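Local coordinates for AlkZ (Streptomyces sahachiroi, PDB 5UUJ), which is a member of the AlkZ-like DNA glycosylase family in the helix-turn-helix clan, a family built from tandem winged-helix motifs, at residues L54-A57 / E62-N65; G102-P107 / A170-L175; T143-V146 / R150-S153. All blocks are in the same frame, centred on the assembly; numbering follows the deposited sequence.

Contact 1 of 3, residues L54-A57 / E62-N65; sequences LRQA and ESVN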
# COMPACT_ATOMS: atom_id res chain seq x y z
N LEU A 54 7.57 -11.22 6.66
CA LEU A 54 7.42 -12.41 5.83
C LEU A 54 8.29 -12.32 4.58
O LEU A 54 8.59 -13.34 3.95
CB LEU A 54 5.96 -12.61 5.44
CG LEU A 54 5.00 -13.05 6.56
CD1 LEU A 54 3.56 -12.99 6.07
CD2 LEU A 54 5.33 -14.44 7.05
N ARG A 55 8.71 -11.11 4.22
CA ARG A 55 9.53 -10.91 3.03
C ARG A 55 11.02 -10.89 3.38
O ARG A 55 11.86 -10.42 2.59
CB ARG A 55 9.12 -9.61 2.33
CG ARG A 55 7.82 -9.76 1.56
CD ARG A 55 7.35 -8.45 0.99
NE ARG A 55 6.34 -8.65 -0.05
CZ ARG A 55 5.06 -8.89 0.18
NH1 ARG A 55 4.60 -8.97 1.42
NH2 ARG A 55 4.22 -9.06 -0.84
N GLN A 56 11.35 -11.41 4.55
CA GLN A 56 12.73 -11.54 5.01
C GLN A 56 13.05 -13.00 5.32
O GLN A 56 12.31 -13.65 6.05
CB GLN A 56 12.96 -10.67 6.25
CG GLN A 56 12.82 -9.18 5.98
CD GLN A 56 12.69 -8.37 7.25
OE1 GLN A 56 12.16 -8.83 8.25
NE2 GLN A 56 13.19 -7.14 7.21
N ALA A 57 14.14 -13.49 4.75
CA ALA A 57 14.55 -14.89 4.92
C ALA A 57 14.62 -15.24 6.40
O ALA A 57 14.23 -16.34 6.80
CB ALA A 57 15.90 -15.13 4.26
N GLU A 62 10.50 -6.44 14.02
CA GLU A 62 10.83 -5.20 14.72
C GLU A 62 11.59 -4.23 13.82
O GLU A 62 11.76 -3.06 14.17
CB GLU A 62 11.65 -5.48 15.98
CG GLU A 62 10.85 -6.13 17.11
CD GLU A 62 9.63 -5.32 17.52
OE1 GLU A 62 9.73 -4.08 17.63
OE2 GLU A 62 8.55 -5.93 17.72
N SER A 63 12.02 -4.70 12.65
CA SER A 63 12.76 -3.84 11.72
C SER A 63 11.90 -2.65 11.30
O SER A 63 12.41 -1.56 11.05
CB SER A 63 13.23 -4.63 10.50
OG SER A 63 12.14 -5.11 9.72
N VAL A 64 10.59 -2.85 11.24
CA VAL A 64 9.67 -1.78 10.86
C VAL A 64 9.66 -0.70 11.93
O VAL A 64 9.88 0.48 11.63
CB VAL A 64 8.24 -2.31 10.63
CG1 VAL A 64 7.34 -1.19 10.11
CG2 VAL A 64 8.25 -3.47 9.65
N ASN A 65 9.41 -1.09 13.18
CA ASN A 65 9.42 -0.15 14.30
C ASN A 65 10.75 0.59 14.43
O ASN A 65 10.77 1.78 14.73
CB ASN A 65 9.11 -0.88 15.61
CG ASN A 65 7.64 -1.23 15.76
OD1 ASN A 65 6.77 -0.58 15.18
ND2 ASN A 65 7.36 -2.27 16.54

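Contact 2 of 3, residues G102-P107 / A170-L175; sequences GSWLKP and AWRGVL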
# COMPACT_ATOMS: atom_id res chain seq x y z
N GLY A 102 -7.95 15.62 -6.76
CA GLY A 102 -8.83 16.69 -6.30
C GLY A 102 -10.15 16.18 -5.77
O GLY A 102 -11.21 16.75 -6.06
N SER A 103 -10.10 15.11 -4.99
CA SER A 103 -11.30 14.46 -4.47
C SER A 103 -12.11 15.38 -3.57
O SER A 103 -13.33 15.28 -3.50
CB SER A 103 -10.93 13.20 -3.70
OG SER A 103 -10.18 13.52 -2.54
N TRP A 104 -11.42 16.28 -2.87
CA TRP A 104 -12.06 17.17 -1.91
C TRP A 104 -12.74 18.35 -2.60
O TRP A 104 -13.41 19.15 -1.95
CB TRP A 104 -11.04 17.67 -0.89
CG TRP A 104 -10.02 18.60 -1.47
CD1 TRP A 104 -10.06 19.96 -1.48
CD2 TRP A 104 -8.81 18.23 -2.15
NE1 TRP A 104 -8.95 20.47 -2.11
CE2 TRP A 104 -8.17 19.43 -2.53
CE3 TRP A 104 -8.20 17.01 -2.46
CZ2 TRP A 104 -6.95 19.44 -3.21
CZ3 TRP A 104 -6.99 17.03 -3.14
CH2 TRP A 104 -6.38 18.23 -3.50
N LEU A 105 -12.57 18.45 -3.91
CA LEU A 105 -13.19 19.52 -4.68
C LEU A 105 -14.62 19.16 -5.09
O LEU A 105 -15.40 20.03 -5.48
CB LEU A 105 -12.37 19.84 -5.93
CG LEU A 105 -10.95 20.36 -5.72
CD1 LEU A 105 -10.28 20.59 -7.06
CD2 LEU A 105 -10.94 21.64 -4.89
N LYS A 106 -14.96 17.88 -5.00
CA LYS A 106 -16.28 17.42 -5.40
C LYS A 106 -17.34 17.91 -4.41
O LYS A 106 -17.11 17.89 -3.20
CB LYS A 106 -16.31 15.90 -5.52
CG LYS A 106 -15.49 15.37 -6.69
CD LYS A 106 -15.86 13.93 -7.07
CE LYS A 106 -15.07 12.90 -6.29
NZ LYS A 106 -15.06 11.57 -6.98
N PRO A 107 -18.50 18.36 -4.93
CA PRO A 107 -19.62 18.75 -4.06
C PRO A 107 -19.93 17.71 -2.98
O PRO A 107 -20.17 18.07 -1.83
CB PRO A 107 -20.78 18.89 -5.04
CG PRO A 107 -20.13 19.32 -6.31
CD PRO A 107 -18.79 18.64 -6.35
N ALA A 170 -2.49 15.57 3.92
CA ALA A 170 -1.48 14.53 3.80
C ALA A 170 -0.97 14.50 2.37
O ALA A 170 0.24 14.48 2.13
CB ALA A 170 -2.05 13.17 4.19
N TRP A 171 -1.89 14.53 1.41
CA TRP A 171 -1.54 14.48 -0.00
C TRP A 171 -0.73 15.69 -0.44
O TRP A 171 0.09 15.59 -1.36
CB TRP A 171 -2.81 14.38 -0.86
CG TRP A 171 -3.55 13.09 -0.69
CD1 TRP A 171 -3.09 11.94 -0.11
CD2 TRP A 171 -4.89 12.82 -1.11
NE1 TRP A 171 -4.06 10.97 -0.15
CE2 TRP A 171 -5.17 11.48 -0.76
CE3 TRP A 171 -5.88 13.57 -1.75
CZ2 TRP A 171 -6.40 10.89 -1.02
CZ3 TRP A 171 -7.10 12.97 -2.02
CH2 TRP A 171 -7.35 11.65 -1.65
N ARG A 172 -0.95 16.83 0.21
CA ARG A 172 -0.20 18.05 -0.11
C ARG A 172 1.14 18.09 0.63
O ARG A 172 1.97 18.96 0.39
CB ARG A 172 -1.03 19.29 0.20
CG ARG A 172 -1.90 19.71 -0.97
CD ARG A 172 -3.06 20.59 -0.53
NE ARG A 172 -3.76 21.15 -1.68
CZ ARG A 172 -4.70 22.09 -1.61
NH1 ARG A 172 -5.07 22.59 -0.43
NH2 ARG A 172 -5.28 22.53 -2.71
N GLY A 173 1.33 17.13 1.54
CA GLY A 173 2.60 16.98 2.23
C GLY A 173 2.83 17.91 3.41
O GLY A 173 3.98 18.19 3.75
N VAL A 174 1.75 18.38 4.03
CA VAL A 174 1.88 19.28 5.18
C VAL A 174 1.63 18.56 6.50
O VAL A 174 1.72 19.17 7.56
CB VAL A 174 0.91 20.49 5.07
CG1 VAL A 174 1.22 21.30 3.82
CG2 VAL A 174 -0.55 20.04 5.08
N LEU A 175 1.32 17.27 6.45
CA LEU A 175 1.20 16.49 7.68
C LEU A 175 1.48 15.01 7.46
O LEU A 175 1.27 14.47 6.37
CB LEU A 175 -0.18 16.67 8.33
CG LEU A 175 -1.47 16.06 7.77
CD1 LEU A 175 -1.61 14.57 8.03
CD2 LEU A 175 -2.66 16.78 8.39

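Contact 3 of 3, residues T143-V146 / R150-S153; sequences TRLV and RFVS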
# COMPACT_ATOMS: atom_id res chain seq x y z
N THR A 143 -7.28 21.99 18.50
CA THR A 143 -7.41 23.06 19.48
C THR A 143 -6.64 24.30 19.02
O THR A 143 -7.11 25.42 19.18
CB THR A 143 -6.90 22.62 20.87
OG1 THR A 143 -7.73 21.56 21.36
CG2 THR A 143 -6.94 23.78 21.87
N ARG A 144 -5.46 24.09 18.44
CA ARG A 144 -4.67 25.18 17.89
C ARG A 144 -5.44 25.86 16.75
O ARG A 144 -5.49 27.09 16.67
CB ARG A 144 -3.32 24.68 17.38
CG ARG A 144 -2.30 24.39 18.46
CD ARG A 144 -1.82 25.66 19.16
NE ARG A 144 -1.35 26.67 18.21
CZ ARG A 144 -0.12 26.73 17.71
NH1 ARG A 144 0.79 25.83 18.07
NH2 ARG A 144 0.21 27.68 16.85
N LEU A 145 -6.03 25.05 15.89
CA LEU A 145 -6.74 25.54 14.71
C LEU A 145 -7.95 26.40 15.08
O LEU A 145 -8.12 27.50 14.54
CB LEU A 145 -7.18 24.38 13.83
CG LEU A 145 -6.07 23.65 13.07
CD1 LEU A 145 -6.56 22.31 12.52
CD2 LEU A 145 -5.55 24.53 11.94
N VAL A 146 -8.78 25.92 16.00
CA VAL A 146 -10.02 26.61 16.32
C VAL A 146 -9.77 27.89 17.10
O VAL A 146 -10.67 28.71 17.27
CB VAL A 146 -10.99 25.70 17.12
CG1 VAL A 146 -11.39 24.49 16.27
CG2 VAL A 146 -10.37 25.29 18.46
N ARG A 150 -10.78 31.91 11.44
CA ARG A 150 -11.24 31.26 10.22
C ARG A 150 -11.79 29.86 10.47
O ARG A 150 -12.46 29.29 9.60
CB ARG A 150 -10.10 31.18 9.20
CG ARG A 150 -9.63 32.52 8.65
CD ARG A 150 -8.29 32.37 7.95
NE ARG A 150 -7.20 32.25 8.90
CZ ARG A 150 -5.95 31.90 8.58
NH1 ARG A 150 -5.64 31.62 7.32
NH2 ARG A 150 -5.03 31.81 9.52
N PHE A 151 -11.51 29.31 11.65
CA PHE A 151 -11.79 27.90 11.93
C PHE A 151 -12.63 27.69 13.19
O PHE A 151 -13.06 26.57 13.47
CB PHE A 151 -10.47 27.14 12.09
CG PHE A 151 -9.52 27.31 10.93
CD1 PHE A 151 -9.95 27.14 9.63
CD2 PHE A 151 -8.20 27.65 11.16
CE1 PHE A 151 -9.08 27.30 8.57
CE2 PHE A 151 -7.33 27.82 10.10
CZ PHE A 151 -7.77 27.64 8.81
N VAL A 152 -12.85 28.76 13.95
CA VAL A 152 -13.54 28.65 15.24
C VAL A 152 -14.95 28.09 15.07
O VAL A 152 -15.47 27.42 15.97
CB VAL A 152 -13.61 30.02 15.96
CG1 VAL A 152 -14.50 31.00 15.19
CG2 VAL A 152 -14.09 29.85 17.39
N SER A 153 -15.56 28.35 13.92
CA SER A 153 -16.92 27.89 13.65
C SER A 153 -16.94 26.43 13.20
O SER A 153 -18.01 25.83 13.07
CB SER A 153 -17.57 28.77 12.59
OG SER A 153 -16.78 28.83 11.41

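Contact 1 of 3, residues L54-A57 / E62-N65
Gln56 NE2 reaches Ser63 OG across the short connection between helices 45-53 and 62-69, joining loop 54-57 to segment 62-65 on helix 62-69. Leu54 is spent on another helix, its side chain packed on Val361 and Ala364. Arg55 also turns elsewhere, its NH1 forming a salt bridge with Asp288. Gln56 CG stands beside the backbone N (chi1 -65°) and the chain runs extended beyond it, enough to bridge 10.2 Å between Gln56 CA and Ser63 CA. At the far end Gln56 NE2 gives a weak hydrogen bond to Ser63 OG at 3.4 Å, with 158° at the hydrogen. Stronger ties set the amide: OE1 accepts from Asp60 N, and NE2 also donates to Pro28 O. Ser63 OG in turn hydrogen-bonds Asp60 O, so this buried hydroxyl takes the weak bond from Gln56 while donating to a carbonyl. Asp60 is thus held through both its backbone N and O, side-chain to backbone bonds that pin the loop of this helix-to-helix connection. Ala57 steps away and pairs through its backbone with Thr26. On the helix, Asn65 ND2 donates to Glu62 OE1 at 3.2 Å, with the oxygen near the Asn65 amide plane and the nitrogen on the carboxylate's syn side but 35° out of its plane. Around this turn lie helix 30-36, whose Ala30 touches Ser63, helix 45-53 against Val64, and helix 351-365 beside Leu54.

Contact 2 of 3, residues G102-P107 / A170-L175
Ser103 and Trp104 sit in a single 3-10 turn, facing Trp171 and Arg172 in the last turn of helix 162-172. Leu105 N closes this turn on Gly102 O at 3.1 Å, and Gly102, at positive phi, has just left helix 91-100. Lys106 serves as the N-cap of helix 107-113. Across the contact, Gly173 ends its helix in a Schellman motif, with positive phi and Gly173 N bonded back to Ala170 O at 2.9 Å. Helix 162-172, followed by strands 176-177 and 186-188, is consistent with the last helix of a winged helix, and its C-terminus meets the corner between helices 91-100 and 107-113.

Ser103 OG comes in at the edge of the Trp171 indole, close to its plane, 3.2 Å from Trp171 CZ3. Beside it Trp104 CZ3 approaches Trp171 CE3 to 3.9 Å, also at the Trp171 edge, and the two side chains run antiparallel past one another. Trp171 is tied at its other end through NE1 to Ala78 O. Trp104 CG lies between the backbone N and the carbonyl carbon (chi1 68°), which folds the ring back so that Gly102 CA and Leu105 CG rest on one face. The benzo edge of that ring meets Arg172: Trp104 CZ2 stands over a face of the guanidinium, 3.5 Å from Arg172 NH2. With the planes 74° apart this is an edge-on approach, not a stack. Arg172 NH1 makes a salt bridge with Asp121 and a hydrogen bond with Thr124, both on helix 117-130, and these fix the guanidinium beside the indole.

Contact 3 of 3, residues T143-V146 / R150-S153
Leu145 and Phe151 face each other where the chain doubles back after helix 138-146 on its way to helix 155-160. Helix 117-130, strand 136-137, these two helices, helix 162-172 and strands 176-177 and 186-188 follow in an order consistent with a winged helix, in which this connection would probably belong to the turn between the helices of the helix-turn-helix.

The inner half is the tightly packed one. Phe151 CG stands beside the backbone N, with chi1 -53°, and the ring is brought up to the carbonyl of Leu145. Leu145 O lies in the plane of the ring at its edge, 3.4 Å from Phe151 CD2, and it also comes within 3.4 Å of Phe151 CB. The carbonyl oxygen thus looks onto the polarised C-H edge of the ring rather than its electron-rich face. Next to this, Leu145 CD2 packs on Phe151 CE2 at 4.2 Å. One face of the ring is covered by its own neighbour, Arg150 CB, 4.0 Å above the ring plane and over its centre. Helix 117-130 adds to the apolar side, with Leu123 against Phe151 and Ile130 against Leu145, while the Arg150 guanidinium bridges Asp148 and Glu126.

The outer half is looser. Val146 is partly exposed and Val152 exposed, and what joins them is a backbone oxygen against carbon rather than two interlocked side chains. Val146 CG1 only brushes Phe151 O, at 3.9 Å. Val146 O receives a CA-H...O contact from Val152 CA at 3.5 Å, bent to 123° at the hydrogen. The same oxygen is met by Val152 CG2, the methyl anti to the backbone N, at 3.6 Å.

How the contacts relate
Contacts 1 and 3 are local, each closing a short turn beside a helix, whereas contact 2 joins parts of the chain more than sixty residues apart and encloses contact 3 within that loop. Contact 1 is buried and wholly polar. Contact 2, partly buried, is aromatic with a guanidinium at one side, and contact 3, much farther from the chain's centre, mixes apolar packing with C-H groups against carbonyl oxygens. Contacts 2 and 3 lie on the same side of that centre, about 8 Å apart at their nearest atoms, and both are flanked by helix 117-130. Contact 1 stands opposite contact 2, their centres about 32 Å apart, among other helices.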